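Enterobactin synthetase component F-related protein (PDB 4OXI) probably binds ATP and activates glycine as its adenylate, in a lipopolysaccharide modification pathway related to nonribosomal peptide synthetases. Local coordinates at residues Q153-S156 against R157-S160; A129-T133 against E134-E138; H54-L57 against A58-A62. All coordinates share one frame; numbering follows the deposited sequence.

In the fold
The three contacts follow one another along the chain without nesting or crossing, and each joins residues one helical turn apart rather than closing a long loop. Contact 3 comes first, along most of helix 51-62, to its C-terminal end, and stands alone: its nearest atoms are about 25 Å from those of either other contact. Contact 2 marks the passage from strand 123-126 into helix 133-142. Contact 1 then starts helix 155-164, which links neighbouring strands 147-149 and 170-173 of a five-stranded parallel sheet. Contacts 1 and 2, whose centres are 11 Å apart, meet directly: Arg157 NH2 donates to Ala131 O, tying two successive helix starts together.

Contact 1 of 3, residues Q153-S156 against R157-S160; sequences QQLS and RLSS
Gln154 and Arg157 show how a side-chain pair can brace the first turn of a helix, here helix 155-164, the connection in the beta-alpha-beta unit formed with strands 147-149 and 170-173. The two chains run side by side and point the same way, but their flat ends are nearly perpendicular, the amide and guanidinium planes lying 82° apart. Arg157 NH1 donates to Gln154 OE1 over 2.7 Å. The bond is not straight (145° at the hydrogen), and the donor stands above the amide plane instead of on a lone pair; the oxygen approaches the guanidinium edge, slightly tilted from its plane. Two bends make the meeting possible: Gln154 turns at chi2 (-68°) and Arg157 at chi3. OE1 also rests against Arg157 CD at 3.3 Å. On the guanidinium, NH2 donates to the carbonyl oxygens of Asn128 and Ala131, in the loop before helix 133-142, so bonds from two parts of the chain fix the rotation of the group.

Behind this pair the backbone winds regularly, Leu158 N bonding to Gln154 O and Ser159 N to Leu155 O. The leucines add a looser apolar contact, CD2 of Leu155 to CD2 of Leu158 at 4.4 Å, with Leu182 of helix 180-185 against Leu155. Ser159 OG is hydrogen-bonded to Tyr186 OH, outside this turn, whereas the bonds of Ser160 N and OG to Ser156 O are weak. A water bridges the start of the turn, donating to Gln153 O at 2.6 Å and accepting from Arg157 N at 3.2 Å.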
loop_
_atom_site.group_PDB
_atom_site.type_symbol
_atom_site.label_atom_id
_atom_site.label_comp_id
_atom_site.label_asym_id
_atom_site.label_seq_id
_atom_site.Cartn_x
_atom_site.Cartn_y
_atom_site.Cartn_z
ATOM N N GLN A 153 -5.331 -17.178 13.653
ATOM C CA GLN A 153 -3.899 -16.917 13.751
ATOM C C GLN A 153 -3.582 -15.688 14.624
ATOM O O GLN A 153 -2.491 -15.582 15.195
ATOM C CB GLN A 153 -3.292 -16.794 12.339
ATOM C CG GLN A 153 -1.945 -16.089 12.271
ATOM C CD GLN A 153 -1.364 -16.037 10.851
ATOM O OE1 GLN A 153 -1.814 -16.757 9.956
ATOM N NE2 GLN A 153 -0.355 -15.183 10.649
ATOM N N GLN A 154 -4.541 -14.771 14.756
ATOM C CA GLN A 154 -4.281 -13.517 15.478
ATOM C C GLN A 154 -4.781 -13.483 16.933
ATOM O O GLN A 154 -4.656 -12.461 17.611
ATOM C CB GLN A 154 -4.901 -12.345 14.708
ATOM C CG GLN A 154 -4.421 -12.232 13.266
ATOM C CD GLN A 154 -2.963 -11.831 13.192
ATOM O OE1 GLN A 154 -2.451 -11.135 14.072
ATOM N NE2 GLN A 154 -2.283 -12.277 12.155
ATOM N N LEU A 155 -5.368 -14.574 17.411
ATOM C CA LEU A 155 -5.974 -14.568 18.741
ATOM C C LEU A 155 -4.983 -14.229 19.855
ATOM O O LEU A 155 -5.323 -13.525 20.810
ATOM C CB LEU A 155 -6.664 -15.896 19.033
ATOM C CG LEU A 155 -7.870 -16.211 18.149
ATOM C CD1 LEU A 155 -8.552 -17.503 18.606
ATOM C CD2 LEU A 155 -8.856 -15.054 18.117
ATOM N N SER A 156 -3.752 -14.706 19.726
ATOM C CA SER A 156 -2.722 -14.383 20.710
ATOM C C SER A 156 -2.396 -12.883 20.750
ATOM O O SER A 156 -2.302 -12.300 21.831
ATOM C CB SER A 156 -1.469 -15.238 20.467
ATOM O OG SER A 156 -0.291 -14.473 20.646
ATOM N N ARG A 157 -2.226 -12.243 19.590
ATOM C CA ARG A 157 -1.999 -10.795 19.582
ATOM C C ARG A 157 -3.228 -10.046 20.077
ATOM O O ARG A 157 -3.120 -9.011 20.749
ATOM C CB ARG A 157 -1.658 -10.293 18.179
ATOM C CG ARG A 157 -0.268 -10.644 17.699
ATOM C CD ARG A 157 -0.144 -10.277 16.242
ATOM N NE ARG A 157 -0.011 -8.834 16.052
ATOM C CZ ARG A 157 -0.420 -8.189 14.968
ATOM N NH1 ARG A 157 -1.039 -8.850 13.989
ATOM N NH2 ARG A 157 -0.213 -6.887 14.861
ATOM N N LEU A 158 -4.403 -10.553 19.719
ATOM C CA LEU A 158 -5.646 -9.937 20.167
ATOM C C LEU A 158 -5.726 -9.957 21.688
ATOM O O LEU A 158 -6.048 -8.945 22.317
ATOM C CB LEU A 158 -6.853 -10.667 19.581
ATOM C CG LEU A 158 -8.170 -10.157 20.158
ATOM C CD1 LEU A 158 -8.376 -8.693 19.759
ATOM C CD2 LEU A 158 -9.337 -11.028 19.702
ATOM N N SER A 159 -5.418 -11.109 22.279
ATOM C CA SER A 159 -5.455 -11.234 23.740
ATOM C C SER A 159 -4.605 -10.182 24.464
ATOM O O SER A 159 -5.072 -9.591 25.439
ATOM C CB SER A 159 -5.069 -12.640 24.181
ATOM O OG SER A 159 -5.044 -12.708 25.591
ATOM N N SER A 160 -3.383 -9.921 23.988
ATOM C CA SER A 160 -2.548 -8.858 24.581
ATOM C C SER A 160 -3.224 -7.489 24.471
ATOM O O SER A 160 -3.136 -6.667 25.383
ATOM C CB SER A 160 -1.176 -8.788 23.907
ATOM O OG SER A 160 -0.591 -10.068 23.786
HETATM O O HOH W 1 -1.490 -14.112 17.135
#

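Contact 2 of 3, residues A129-T133 against E134-E138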
loop_
_atom_site.group_PDB
_atom_site.type_symbol
_atom_site.label_atom_id
_atom_site.label_comp_id
_atom_site.label_asym_id
_atom_site.label_seq_id
_atom_site.Cartn_x
_atom_site.Cartn_y
_atom_site.Cartn_z
ATOM N N ALA A 129 1.068 -6.413 10.441
ATOM C CA ALA A 129 1.225 -7.762 11.008
ATOM C C ALA A 129 2.209 -7.784 12.171
ATOM O O ALA A 129 2.163 -8.674 13.021
ATOM C CB ALA A 129 1.672 -8.769 9.928
ATOM N N ARG A 130 3.103 -6.804 12.211
ATOM C CA ARG A 130 4.087 -6.748 13.288
ATOM C C ARG A 130 3.951 -5.512 14.179
ATOM O O ARG A 130 4.882 -5.130 14.868
ATOM C CB ARG A 130 5.500 -6.911 12.711
ATOM C CG ARG A 130 5.621 -8.258 11.981
ATOM C CD ARG A 130 7.032 -8.624 11.598
ATOM N NE ARG A 130 7.567 -7.691 10.617
ATOM C CZ ARG A 130 8.814 -7.726 10.154
ATOM N NH1 ARG A 130 9.210 -6.820 9.256
ATOM N NH2 ARG A 130 9.666 -8.659 10.587
ATOM N N ALA A 131 2.780 -4.886 14.162
ATOM C CA ALA A 131 2.508 -3.810 15.103
ATOM C C ALA A 131 2.361 -4.390 16.496
ATOM O O ALA A 131 1.779 -5.471 16.691
ATOM C CB ALA A 131 1.245 -3.060 14.720
ATOM N N THR A 132 2.877 -3.650 17.469
ATOM C CA THR A 132 2.760 -4.024 18.867
ATOM C C THR A 132 1.394 -3.652 19.380
ATOM O O THR A 132 0.655 -2.865 18.756
ATOM C CB THR A 132 3.778 -3.271 19.733
ATOM O OG1 THR A 132 3.443 -1.876 19.749
ATOM C CG2 THR A 132 5.190 -3.458 19.178
ATOM N N THR A 133 1.071 -4.215 20.533
ATOM C CA THR A 133 -0.160 -3.905 21.224
ATOM C C THR A 133 -0.352 -2.403 21.347
ATOM O O THR A 133 -1.422 -1.868 21.036
ATOM C CB THR A 133 -0.124 -4.536 22.610
ATOM O OG1 THR A 133 -0.099 -5.958 22.450
ATOM C CG2 THR A 133 -1.349 -4.149 23.410
ATOM N N GLU A 134 0.701 -1.723 21.779
ATOM C CA GLU A 134 0.660 -0.283 21.975
ATOM C C GLU A 134 0.420 0.472 20.675
ATOM O O GLU A 134 -0.351 1.435 20.643
ATOM C CB GLU A 134 1.972 0.181 22.612
ATOM C CG GLU A 134 2.045 1.673 22.878
ATOM C CD GLU A 134 3.322 2.063 23.626
ATOM O OE1 GLU A 134 3.685 1.343 24.588
ATOM O OE2 GLU A 134 3.958 3.080 23.251
ATOM N N GLN A 135 1.072 0.036 19.600
ATOM C CA GLN A 135 0.909 0.702 18.310
ATOM C C GLN A 135 -0.518 0.551 17.780
ATOM O O GLN A 135 -1.062 1.488 17.192
ATOM C CB GLN A 135 1.932 0.175 17.296
ATOM C CG GLN A 135 3.343 0.745 17.491
ATOM C CD GLN A 135 4.425 -0.249 17.107
ATOM O OE1 GLN A 135 4.164 -1.251 16.432
ATOM N NE2 GLN A 135 5.643 0.007 17.559
ATOM N N ILE A 136 -1.106 -0.627 17.995
ATOM C CA ILE A 136 -2.484 -0.906 17.592
ATOM C C ILE A 136 -3.444 0.007 18.348
ATOM O O ILE A 136 -4.349 0.598 17.742
ATOM C CB ILE A 136 -2.860 -2.387 17.835
ATOM C CG1 ILE A 136 -2.032 -3.297 16.928
ATOM C CG2 ILE A 136 -4.348 -2.619 17.580
ATOM C CD1 ILE A 136 -2.203 -4.784 17.205
ATOM N N GLN A 137 -3.236 0.135 19.661
ATOM C CA GLN A 137 -4.042 1.031 20.501
ATOM C C GLN A 137 -3.980 2.463 19.965
ATOM O O GLN A 137 -5.008 3.133 19.841
ATOM C CB GLN A 137 -3.558 1.004 21.965
ATOM C CG GLN A 137 -4.233 -0.019 22.890
ATOM C CD GLN A 137 -3.444 -0.275 24.209
ATOM O OE1 GLN A 137 -2.262 0.069 24.320
ATOM N NE2 GLN A 137 -4.103 -0.894 25.195
ATOM N N GLU A 138 -2.777 2.932 19.637
ATOM C CA GLU A 138 -2.620 4.284 19.102
ATOM C C GLU A 138 -3.421 4.437 17.807
ATOM O O GLU A 138 -4.078 5.459 17.585
ATOM C CB GLU A 138 -1.132 4.617 18.891
ATOM C CG GLU A 138 -0.818 6.116 18.639
ATOM C CD GLU A 138 -1.078 6.590 17.184
ATOM O OE1 GLU A 138 -1.277 7.822 16.978
ATOM O OE2 GLU A 138 -1.060 5.743 16.243
#
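Gln135 reaches back from the first turn of helix 133-142 to Thr132, and each atom of its side chain finds something there. CB lies 3.5 Å from Thr132 OG1 and almost as near to Thr132 O. With chi1 at -77°, CG sits beside its own backbone N, which keeps the chain on the side of the threonine hydroxyl; CG too approaches Thr132 OG1. The bend at chi2 then carries CD past that same oxygen, at 3.3 Å. At the tip, NE2 stays 3.6 Å from Thr132 OG1, with the threonine methyl, CG2, close to both amide ends; OE1 accepts from Thr132 N at 2.9 Å. This last bond is nearly straight at the hydrogen (169°), yet its donor stands well above the amide plane. OE1 also touches Ala131 CA.

The reciprocal bond runs from Gln135 N to Thr132 OG1, at 3.0 Å, and the two together make a capping box, with Thr132 as the N-cap residue. Thr132 OG1 stands between its own N and carbonyl carbon (chi1 67°), the rotamer that turns the hydroxyl to the amide three residues on. The box thus supplies acceptors to two backbone N-H groups at the helix start, one before and one inside it.

Beyond the cap, Ile136 N and Gln137 N bond to Thr132 O and Thr133 O, the first regular backbone bonds of the helix. Ile136 also folds its CG1 over Ala131 CB at 4.0 Å, on the side facing Leu103 and Leu127. Glu138, one turn after Glu134, forms a salt bridge with Arg231.

Contact 3 of 3, residues H54-L57 against A58-A62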
loop_
_atom_site.group_PDB
_atom_site.type_symbol
_atom_site.label_atom_id
_atom_site.label_comp_id
_atom_site.label_asym_id
_atom_site.label_seq_id
_atom_site.Cartn_x
_atom_site.Cartn_y
_atom_site.Cartn_z
ATOM N N HIS A 54 -20.638 0.265 -10.117
ATOM C CA HIS A 54 -21.590 -0.553 -10.877
ATOM C C HIS A 54 -20.886 -1.697 -11.584
ATOM O O HIS A 54 -21.380 -2.815 -11.599
ATOM C CB HIS A 54 -22.360 0.265 -11.917
ATOM C CG HIS A 54 -23.220 -0.573 -12.810
ATOM N ND1 HIS A 54 -24.465 -1.036 -12.429
ATOM C CD2 HIS A 54 -23.006 -1.056 -14.059
ATOM C CE1 HIS A 54 -24.983 -1.757 -13.409
ATOM N NE2 HIS A 54 -24.121 -1.782 -14.410
ATOM N N SER A 55 -19.731 -1.401 -12.174
ATOM C CA SER A 55 -18.949 -2.422 -12.847
ATOM C C SER A 55 -18.527 -3.528 -11.886
ATOM O O SER A 55 -18.493 -4.698 -12.260
ATOM C CB SER A 55 -17.707 -1.804 -13.475
ATOM O OG SER A 55 -18.064 -0.782 -14.373
ATOM N N ILE A 56 -18.202 -3.158 -10.651
ATOM C CA ILE A 56 -17.796 -4.150 -9.671
ATOM C C ILE A 56 -18.974 -5.044 -9.305
ATOM O O ILE A 56 -18.843 -6.274 -9.280
ATOM C CB ILE A 56 -17.177 -3.502 -8.405
ATOM C CG1 ILE A 56 -15.746 -3.062 -8.690
ATOM C CG2 ILE A 56 -17.184 -4.472 -7.250
ATOM C CD1 ILE A 56 -15.129 -2.211 -7.593
ATOM N N LEU A 57 -20.128 -4.440 -9.031
ATOM C CA LEU A 57 -21.315 -5.228 -8.707
ATOM C C LEU A 57 -21.717 -6.149 -9.864
ATOM O O LEU A 57 -22.099 -7.297 -9.644
ATOM C CB LEU A 57 -22.474 -4.325 -8.309
ATOM C CG LEU A 57 -22.231 -3.505 -7.046
ATOM C CD1 LEU A 57 -23.489 -2.780 -6.630
ATOM C CD2 LEU A 57 -21.747 -4.411 -5.935
ATOM N N ALA A 58 -21.616 -5.652 -11.094
ATOM C CA ALA A 58 -21.946 -6.467 -12.267
ATOM C C ALA A 58 -20.983 -7.647 -12.416
ATOM O O ALA A 58 -21.412 -8.760 -12.695
ATOM C CB ALA A 58 -21.951 -5.611 -13.542
ATOM N N ALA A 59 -19.686 -7.391 -12.229
ATOM C CA ALA A 59 -18.663 -8.434 -12.301
ATOM C C ALA A 59 -18.918 -9.577 -11.319
ATOM O O ALA A 59 -18.711 -10.747 -11.646
ATOM C CB ALA A 59 -17.277 -7.837 -12.076
ATOM N N ILE A 60 -19.366 -9.234 -10.115
ATOM C CA ILE A 60 -19.682 -10.235 -9.110
ATOM C C ILE A 60 -20.827 -11.128 -9.595
ATOM O O ILE A 60 -20.767 -12.353 -9.472
ATOM C CB ILE A 60 -20.058 -9.576 -7.766
ATOM C CG1 ILE A 60 -18.845 -8.852 -7.180
ATOM C CG2 ILE A 60 -20.579 -10.606 -6.784
ATOM C CD1 ILE A 60 -19.162 -8.052 -5.933
ATOM N N GLN A 61 -21.853 -10.507 -10.168
ATOM C CA GLN A 61 -23.015 -11.238 -10.666
ATOM C C GLN A 61 -22.650 -12.114 -11.851
ATOM O O GLN A 61 -23.014 -13.286 -11.905
ATOM C CB GLN A 61 -24.111 -10.263 -11.100
ATOM C CG GLN A 61 -24.746 -9.481 -9.969
ATOM C CD GLN A 61 -25.813 -8.497 -10.461
ATOM O OE1 GLN A 61 -25.582 -7.733 -11.404
ATOM N NE2 GLN A 61 -26.982 -8.516 -9.826
ATOM N N ALA A 62 -21.941 -11.528 -12.808
ATOM C CA ALA A 62 -21.582 -12.230 -14.026
ATOM C C ALA A 62 -20.659 -13.417 -13.755
ATOM O O ALA A 62 -20.622 -14.360 -14.536
ATOM C CB ALA A 62 -20.934 -11.270 -15.010
#
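Ile56, with chi1 at -77°, holds its methyl CG2 anti to its backbone N, and this methyl meets CD1 of Ile60, which is carried on a CG1 lying beside the Ile60 N (chi1 -66°). Both residues belong to one flank of helix 51-62. The CG1 of Ile60 lies 3.3 Å from Ile56 O, the very oxygen to which Ile60 N donates, so the backbone bond and the side-chain packing converge on one carbonyl. From there CD1 reaches Ile56 CG2 at 4.3 Å and Leu57 CD2 at 4.5 Å, which places the end of one isoleucine against branches of two residues in the preceding turn.

The backbone is a plain alpha-helix, in which the N-H groups of Ala58, Ala59, Ile60 and Gln61 bond to the carbonyls of His54, Ser55, Ile56 and Leu57; the last of these is the longest, at 3.3 Å. Gln61 repeats the pattern of Ile60, its CG resting on Leu57 O at 3.4 Å before the extended chain leads its amide off to Val201 O through NE2. Ser55 OG bonds to Glu51 O, one turn earlier. On the more exposed flank contacts are slight: the His54 ring comes near Ala58 CB obliquely, through NE2.

The apolar flank packs the helix against two others. Ile56 and Ile60 pack on Leu277 of helix 268-279, Leu57 and Ile60 on Leu119 of helix 108-119, and Leu204 in a loop touches Leu57 and Ile60 as well.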